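Local coordinates for protein phosphoribosylaminoimidazole-succinocarboxamide synthase (Ehrlichia chaffeensis str. Arkansas, PDB 3KRE) that joins L-aspartate to the carboxylate of 5-amino-1-(5-phospho-D-ribosyl)imidazole-4-carboxylate at the expense of ATP, a step of de novo purine biosynthesis, at residues V45-K50 / Q100-I105; N71-S76 / L95-Q100. All coordinates share one frame; numbering follows the deposited sequence. Where two conformers were deposited one is given.

How the contacts relate
The two contacts lie side by side, their centres about 9 Å apart and on the same side of the chain's centre, and both use strand 99-107. Contact 1 pairs that strand with strand 44-49 inside the large antiparallel sheet; contact 2 sets the start of the same strand and the turn before it against helix 67-84. Along the chain the order is 45-50, 71-76, then 95-100 running into 100-105, so contact 2 is nested within the loop that contact 1 closes. Q100 belongs to both, and F49 of the sheet packs against N72 of the helix. Strand 99-107 thus pairs with 44-49 and, at its start, also meets helix 67-84, all within the SAICAR synthetase family region.

Contact 1 (V45-K50 / Q100-I105); sequences VIQHFK and QLVKKI. With EDO (1,2-ethanediol), chain K.
Residues V45-F49 and Q100-K103 form an antiparallel strand pair within the large sheet of the SAICAR synthetase fold, with strand 34-38 on the far flank of 44-49 and strand 91-94 pairing with 99-107. Two hydrogen-bonded pairs, V45 with V102 and Q47 with Q100, enclose the non-hydrogen-bonded pair I46 with L101. V45 N gives to V102 O at 2.8 Å, and V102 N returns a bond to V45 O at 2.9 Å. On the face carrying V45, Q47, Q100 and V102, the CG2 methyls of V45 and V102 meet at 3.6 Å, while V45 CG1 lies across the aliphatic chain of K104. The other face has a looser apolar touch, I46 CG1 to L101 CD1 at 4.2 Å. H48 NE2 is hydrogen-bonded to O1 of an ethanediol probably from the crystallisation liquor. The Q47 and Q100 side chains leave the same face side by side, with their amide planes 69° apart. With CG anti to its backbone N (chi1 -175°), Q47 extends to hand NE2 to D216 O; the amide of Q100 gives its NE2 to N72 OD1 on helix 67-84. One water lies within hydrogen-bonding distance of both amide oxygens, 2.9 Å from Q47 OE1 and 2.8 Å from Q100 OE1.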
loop_
_atom_site.group_PDB
_atom_site.type_symbol
_atom_site.label_atom_id
_atom_site.label_comp_id
_atom_site.label_asym_id
_atom_site.label_seq_id
_atom_site.Cartn_x
_atom_site.Cartn_y
_atom_site.Cartn_z
ATOM N N VAL A 45 -11.473 2.680 14.296
ATOM C CA VAL A 45 -11.085 4.014 13.873
ATOM C C VAL A 45 -11.492 4.262 12.428
ATOM O O VAL A 45 -11.832 3.314 11.695
ATOM C CB VAL A 45 -9.581 4.260 14.101
ATOM C CG1 VAL A 45 -9.315 4.310 15.604
ATOM C CG2 VAL A 45 -8.679 3.229 13.366
ATOM N N ILE A 46 -11.513 5.539 12.038
ATOM C CA ILE A 46 -11.874 5.906 10.668
ATOM C C ILE A 46 -10.611 6.260 9.929
ATOM O O ILE A 46 -9.825 7.099 10.391
ATOM C CB ILE A 46 -12.871 7.094 10.615
ATOM C CG1 ILE A 46 -14.212 6.683 11.188
ATOM C CG2 ILE A 46 -13.011 7.673 9.153
ATOM C CD1 ILE A 46 -15.100 7.832 11.466
ATOM N N GLN A 47 -10.387 5.600 8.794
ATOM C CA GLN A 47 -9.289 5.944 7.919
ATOM C C GLN A 47 -9.846 6.888 6.868
ATOM O O GLN A 47 -10.735 6.505 6.109
ATOM C CB GLN A 47 -8.708 4.671 7.294
ATOM C CG GLN A 47 -7.471 4.860 6.454
ATOM C CD GLN A 47 -7.010 3.567 5.786
ATOM O OE1 GLN A 47 -7.737 2.951 5.016
ATOM N NE2 GLN A 47 -5.812 3.162 6.084
ATOM N N HIS A 48 -9.342 8.131 6.881
ATOM C CA HIS A 48 -9.848 9.214 6.051
ATOM C C HIS A 48 -8.758 9.565 5.038
ATOM O O HIS A 48 -7.601 9.879 5.410
ATOM C CB HIS A 48 -10.235 10.420 6.908
ATOM C CG HIS A 48 -10.607 11.637 6.116
ATOM N ND1 HIS A 48 -11.910 12.090 6.023
ATOM C CD2 HIS A 48 -9.853 12.507 5.400
ATOM C CE1 HIS A 48 -11.943 13.176 5.269
ATOM N NE2 HIS A 48 -10.710 13.448 4.869
ATOM N N PHE A 49 -9.119 9.459 3.754
ATOM C CA PHE A 49 -8.180 9.729 2.655
ATOM C C PHE A 49 -8.200 11.193 2.255
ATOM O O PHE A 49 -9.246 11.693 1.844
ATOM C CB PHE A 49 -8.496 8.820 1.456
ATOM C CG PHE A 49 -8.187 7.364 1.710
ATOM C CD1 PHE A 49 -7.058 6.747 1.123
ATOM C CD2 PHE A 49 -8.981 6.617 2.550
ATOM C CE1 PHE A 49 -6.802 5.384 1.377
ATOM C CE2 PHE A 49 -8.699 5.273 2.800
ATOM C CZ PHE A 49 -7.621 4.685 2.212
ATOM N N LYS A 50 -7.051 11.866 2.398
ATOM C CA LYS A 50 -6.876 13.221 1.925
ATOM C C LYS A 50 -6.523 13.300 0.439
ATOM O O LYS A 50 -6.245 12.299 -0.229
ATOM C CB LYS A 50 -5.771 13.928 2.719
ATOM C CG LYS A 50 -6.015 13.987 4.207
ATOM C CD LYS A 50 -4.929 14.796 4.908
ATOM C CE LYS A 50 -3.635 14.048 5.081
ATOM N NZ LYS A 50 -2.523 14.980 5.540
ATOM N N GLN A 100 -13.214 4.928 5.465
ATOM C CA GLN A 100 -13.574 3.551 5.770
ATOM C C GLN A 100 -13.336 3.320 7.246
ATOM O O GLN A 100 -12.482 3.966 7.852
ATOM C CB GLN A 100 -12.818 2.546 4.881
ATOM C CG GLN A 100 -11.400 2.763 4.684
ATOM C CD GLN A 100 -10.830 1.880 3.598
ATOM O OE1 GLN A 100 -10.432 0.760 3.869
ATOM N NE2 GLN A 100 -10.724 2.416 2.363
ATOM N N LEU A 101 -14.124 2.425 7.807
ATOM C CA LEU A 101 -14.018 1.986 9.180
ATOM C C LEU A 101 -13.032 0.830 9.212
ATOM O O LEU A 101 -13.172 -0.152 8.462
ATOM C CB LEU A 101 -15.366 1.508 9.698
ATOM C CG LEU A 101 -15.471 1.305 11.219
ATOM C CD1 LEU A 101 -15.287 2.663 11.961
ATOM C CD2 LEU A 101 -16.798 0.645 11.598
ATOM N N VAL A 102 -12.055 0.932 10.100
ATOM C CA VAL A 102 -11.045 -0.099 10.232
ATOM C C VAL A 102 -10.740 -0.399 11.705
ATOM O O VAL A 102 -11.010 0.425 12.626
ATOM C CB VAL A 102 -9.726 0.298 9.525
ATOM C CG1 VAL A 102 -9.933 0.597 8.033
ATOM C CG2 VAL A 102 -9.099 1.518 10.241
ATOM N N LYS A 103 -10.160 -1.579 11.914
ATOM C CA LYS A 103 -9.758 -2.038 13.237
ATOM C C LYS A 103 -8.665 -1.115 13.763
ATOM O O LYS A 103 -7.769 -0.788 13.029
ATOM C CB LYS A 103 -9.197 -3.463 13.169
ATOM C CG LYS A 103 -10.209 -4.549 12.782
ATOM C CD LYS A 103 -9.591 -5.981 12.836
ATOM C CE LYS A 103 -10.281 -6.926 13.856
ATOM N NZ LYS A 103 -10.696 -6.240 15.089
ATOM N N LYS A 104 -8.705 -0.783 15.035
ATOM C CA LYS A 104 -7.616 -0.096 15.661
ATOM C C LYS A 104 -6.568 -1.160 16.005
ATOM O O LYS A 104 -6.782 -2.016 16.867
ATOM C CB LYS A 104 -8.074 0.683 16.885
ATOM C CG LYS A 104 -6.992 1.610 17.462
ATOM C CD LYS A 104 -7.495 2.419 18.649
ATOM C CE LYS A 104 -6.525 3.588 18.961
ATOM N NZ LYS A 104 -7.002 4.436 20.131
ATOM N N ILE A 105 -5.414 -1.057 15.373
ATOM C CA ILE A 105 -4.303 -1.977 15.596
ATOM C C ILE A 105 -2.971 -1.218 15.771
ATOM O O ILE A 105 -2.873 -0.040 15.426
ATOM C CB ILE A 105 -4.180 -3.004 14.439
ATOM C CG1 ILE A 105 -3.975 -2.314 13.094
ATOM C CG2 ILE A 105 -5.407 -3.921 14.370
ATOM C CD1 ILE A 105 -3.683 -3.329 11.963
HETATM C C1 EDO K . -9.799 16.014 2.139
HETATM O O1 EDO K . -9.401 15.590 3.444
HETATM C C2 EDO K . -8.891 17.128 1.590
HETATM O O2 EDO K . -7.530 16.727 1.254
HETATM O O HOH W 1 -7.727 0.572 3.281
#

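Contact 2 (N71-S76 / L95-Q100); sequences NNYISS and LNQREQ
N72 of helix 67-84 pushes its amide into the turn that leads to strand 99-107, making a helix-to-sheet contact that is tight around this one side chain and looser toward Y73. In the tight part, N72 OD1 accepts from Q100 NE2 at 2.8 Å, a nearly straight bond (166° at the hydrogen) that lies close to the glutamine's amide plane but is tilted from the carbonyl plane of N72. A chi1 of -179° sends the N72 amide out toward the turn, and chi2 of 47° turns ND2 to its carbonyls, with weak bonds to Q97 O at 2.9 Å and N96 O at 2.8 Å. S76 CB packs against Q100 NE2 at 3.7 Å. The turn has its own brace: N96 OD1 accepts from R98 N in an Asx turn, and N96 ND2 donates to E99 OE1 from above the carboxylate plane, while E99 OE2 is bonded to H48 ND1. On the looser, partly exposed side, Y73 OH rests 3.3 Å from Q97 CG in one modelled conformer, and Q97 O lies over one ring face near the rim. The N72 amide thus uses both ends, its oxygen accepting a hydrogen bond from Q100 NE2 and its nitrogen facing the turn's carbonyls, which probably fixes which end faces the strand.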
loop_
_atom_site.group_PDB
_atom_site.type_symbol
_atom_site.label_atom_id
_atom_site.label_comp_id
_atom_site.label_asym_id
_atom_site.label_seq_id
_atom_site.Cartn_x
_atom_site.Cartn_y
_atom_site.Cartn_z
ATOM N N ASN A 71 -8.606 6.603 -3.955
ATOM C CA ASN A 71 -7.776 5.706 -3.150
ATOM C C ASN A 71 -8.608 4.957 -2.100
ATOM O O ASN A 71 -8.442 3.740 -1.902
ATOM C CB ASN A 71 -6.599 6.464 -2.482
ATOM C CG ASN A 71 -5.464 6.767 -3.439
ATOM O OD1 ASN A 71 -4.484 7.447 -3.080
ATOM N ND2 ASN A 71 -5.584 6.298 -4.638
ATOM N N ASN A 72 -9.562 5.658 -1.493
ATOM C CA ASN A 72 -10.497 5.043 -0.569
ATOM C C ASN A 72 -11.276 3.897 -1.229
ATOM O O ASN A 72 -11.329 2.766 -0.717
ATOM C CB ASN A 72 -11.449 6.110 -0.025
ATOM C CG ASN A 72 -12.434 5.559 0.954
ATOM O OD1 ASN A 72 -12.060 4.794 1.875
ATOM N ND2 ASN A 72 -13.702 5.927 0.785
ATOM N N TYR A 73 -11.876 4.190 -2.374
ATOM C CA TYR A 73 -12.622 3.172 -3.125
ATOM C C TYR A 73 -11.745 2.016 -3.607
ATOM O O TYR A 73 -12.114 0.856 -3.453
ATOM C CB TYR A 73 -13.357 3.773 -4.300
ATOM C CG TYR A 73 -14.502 4.692 -3.919
ATOM C CD1 TYR A 73 -15.338 4.371 -2.843
ATOM C CD2 TYR A 73 -14.810 5.798 -4.683
ATOM C CE1 TYR A 73 -16.402 5.155 -2.515
ATOM C CE2 TYR A 73 -15.888 6.609 -4.364
ATOM C CZ TYR A 73 -16.677 6.276 -3.258
ATOM O OH TYR A 73 -17.792 7.020 -2.891
ATOM N N ILE A 74 -10.584 2.322 -4.165
ATOM C CA ILE A 74 -9.681 1.279 -4.638
ATOM C C ILE A 74 -9.184 0.418 -3.474
ATOM O O ILE A 74 -9.196 -0.815 -3.558
ATOM C CB ILE A 74 -8.462 1.865 -5.424
ATOM C CG1 ILE A 74 -8.957 2.456 -6.715
ATOM C CG2 ILE A 74 -7.411 0.779 -5.698
ATOM C CD1 ILE A 74 -7.941 3.444 -7.434
ATOM N N SER A 75 -8.771 1.046 -2.394
ATOM C CA SER A 75 -8.249 0.278 -1.244
ATOM C C SER A 75 -9.300 -0.613 -0.574
ATOM O O SER A 75 -9.050 -1.805 -0.301
ATOM C CB SER A 75 -7.601 1.229 -0.229
ATOM O OG SER A 75 -6.857 0.494 0.715
ATOM N N SER A 76 -10.480 -0.047 -0.300
ATOM C CA SER A 76 -11.570 -0.837 0.245
ATOM C C SER A 76 -11.886 -2.024 -0.684
ATOM O O SER A 76 -12.058 -3.138 -0.200
ATOM C CB SER A 76 -12.802 0.040 0.499
ATOM O OG SER A 76 -13.236 0.694 -0.678
ATOM N N LEU A 95 -17.414 3.626 4.561
ATOM C CA LEU A 95 -18.369 4.550 5.187
ATOM C C LEU A 95 -18.931 5.593 4.243
ATOM O O LEU A 95 -20.137 5.894 4.279
ATOM C CB LEU A 95 -17.700 5.245 6.348
ATOM C CG LEU A 95 -17.332 4.328 7.503
ATOM C CD1 LEU A 95 -16.510 5.128 8.507
ATOM C CD2 LEU A 95 -18.594 3.715 8.230
ATOM N N ASN A 96 -18.041 6.192 3.454
ATOM C CA ASN A 96 -18.385 7.292 2.556
ATOM C C ASN A 96 -17.281 7.518 1.518
ATOM O O ASN A 96 -16.362 6.717 1.425
ATOM C CB ASN A 96 -18.702 8.559 3.363
ATOM C CG ASN A 96 -17.564 8.993 4.250
ATOM O OD1 ASN A 96 -16.465 9.220 3.779
ATOM N ND2 ASN A 96 -17.840 9.151 5.548
ATOM N N GLN A 97 -17.358 8.604 0.742
ATOM C CA GLN A 97 -16.412 8.831 -0.352
ATOM C C GLN A 97 -14.943 8.831 0.082
ATOM O O GLN A 97 -14.095 8.446 -0.657
ATOM C CB GLN A 97 -16.713 10.163 -1.038
ATOM C CG GLN A 97 -17.962 10.162 -1.912
ATOM C CD GLN A 97 -18.120 11.487 -2.625
ATOM O OE1 GLN A 97 -18.426 12.506 -2.005
ATOM N NE2 GLN A 97 -17.879 11.489 -3.922
ATOM N N ARG A 98 -14.660 9.284 1.296
ATOM C CA ARG A 98 -13.280 9.465 1.750
ATOM C C ARG A 98 -12.864 8.534 2.868
ATOM O O ARG A 98 -11.687 8.506 3.226
ATOM C CB ARG A 98 -13.103 10.889 2.251
ATOM C CG ARG A 98 -12.970 11.852 1.119
ATOM C CD ARG A 98 -12.507 13.182 1.578
ATOM N NE ARG A 98 -12.504 14.036 0.413
ATOM C CZ ARG A 98 -11.526 14.089 -0.486
ATOM N NH1 ARG A 98 -10.415 13.395 -0.327
ATOM N NH2 ARG A 98 -11.668 14.870 -1.540
ATOM N N GLU A 99 -13.823 7.790 3.425
ATOM C CA GLU A 99 -13.589 7.133 4.713
ATOM C C GLU A 99 -13.982 5.690 4.723
ATOM O O GLU A 99 -14.949 5.281 4.091
ATOM C CB GLU A 99 -14.333 7.859 5.837
ATOM C CG GLU A 99 -13.839 9.281 6.007
ATOM C CD GLU A 99 -14.515 10.067 7.089
ATOM O OE1 GLU A 99 -15.649 9.730 7.495
ATOM O OE2 GLU A 99 -13.902 11.067 7.517
ATOM N N GLN A 100 -13.214 4.928 5.465
ATOM C CA GLN A 100 -13.574 3.551 5.770
ATOM C C GLN A 100 -13.336 3.320 7.246
ATOM O O GLN A 100 -12.482 3.966 7.852
ATOM C CB GLN A 100 -12.818 2.546 4.881
ATOM C CG GLN A 100 -11.400 2.763 4.684
ATOM C CD GLN A 100 -10.830 1.880 3.598
ATOM O OE1 GLN A 100 -10.432 0.760 3.869
ATOM N NE2 GLN A 100 -10.724 2.416 2.363
HETATM O O HOH W 2 -18.317 9.212 -4.952
HETATM O O HOH W 1 -7.727 0.572 3.281
#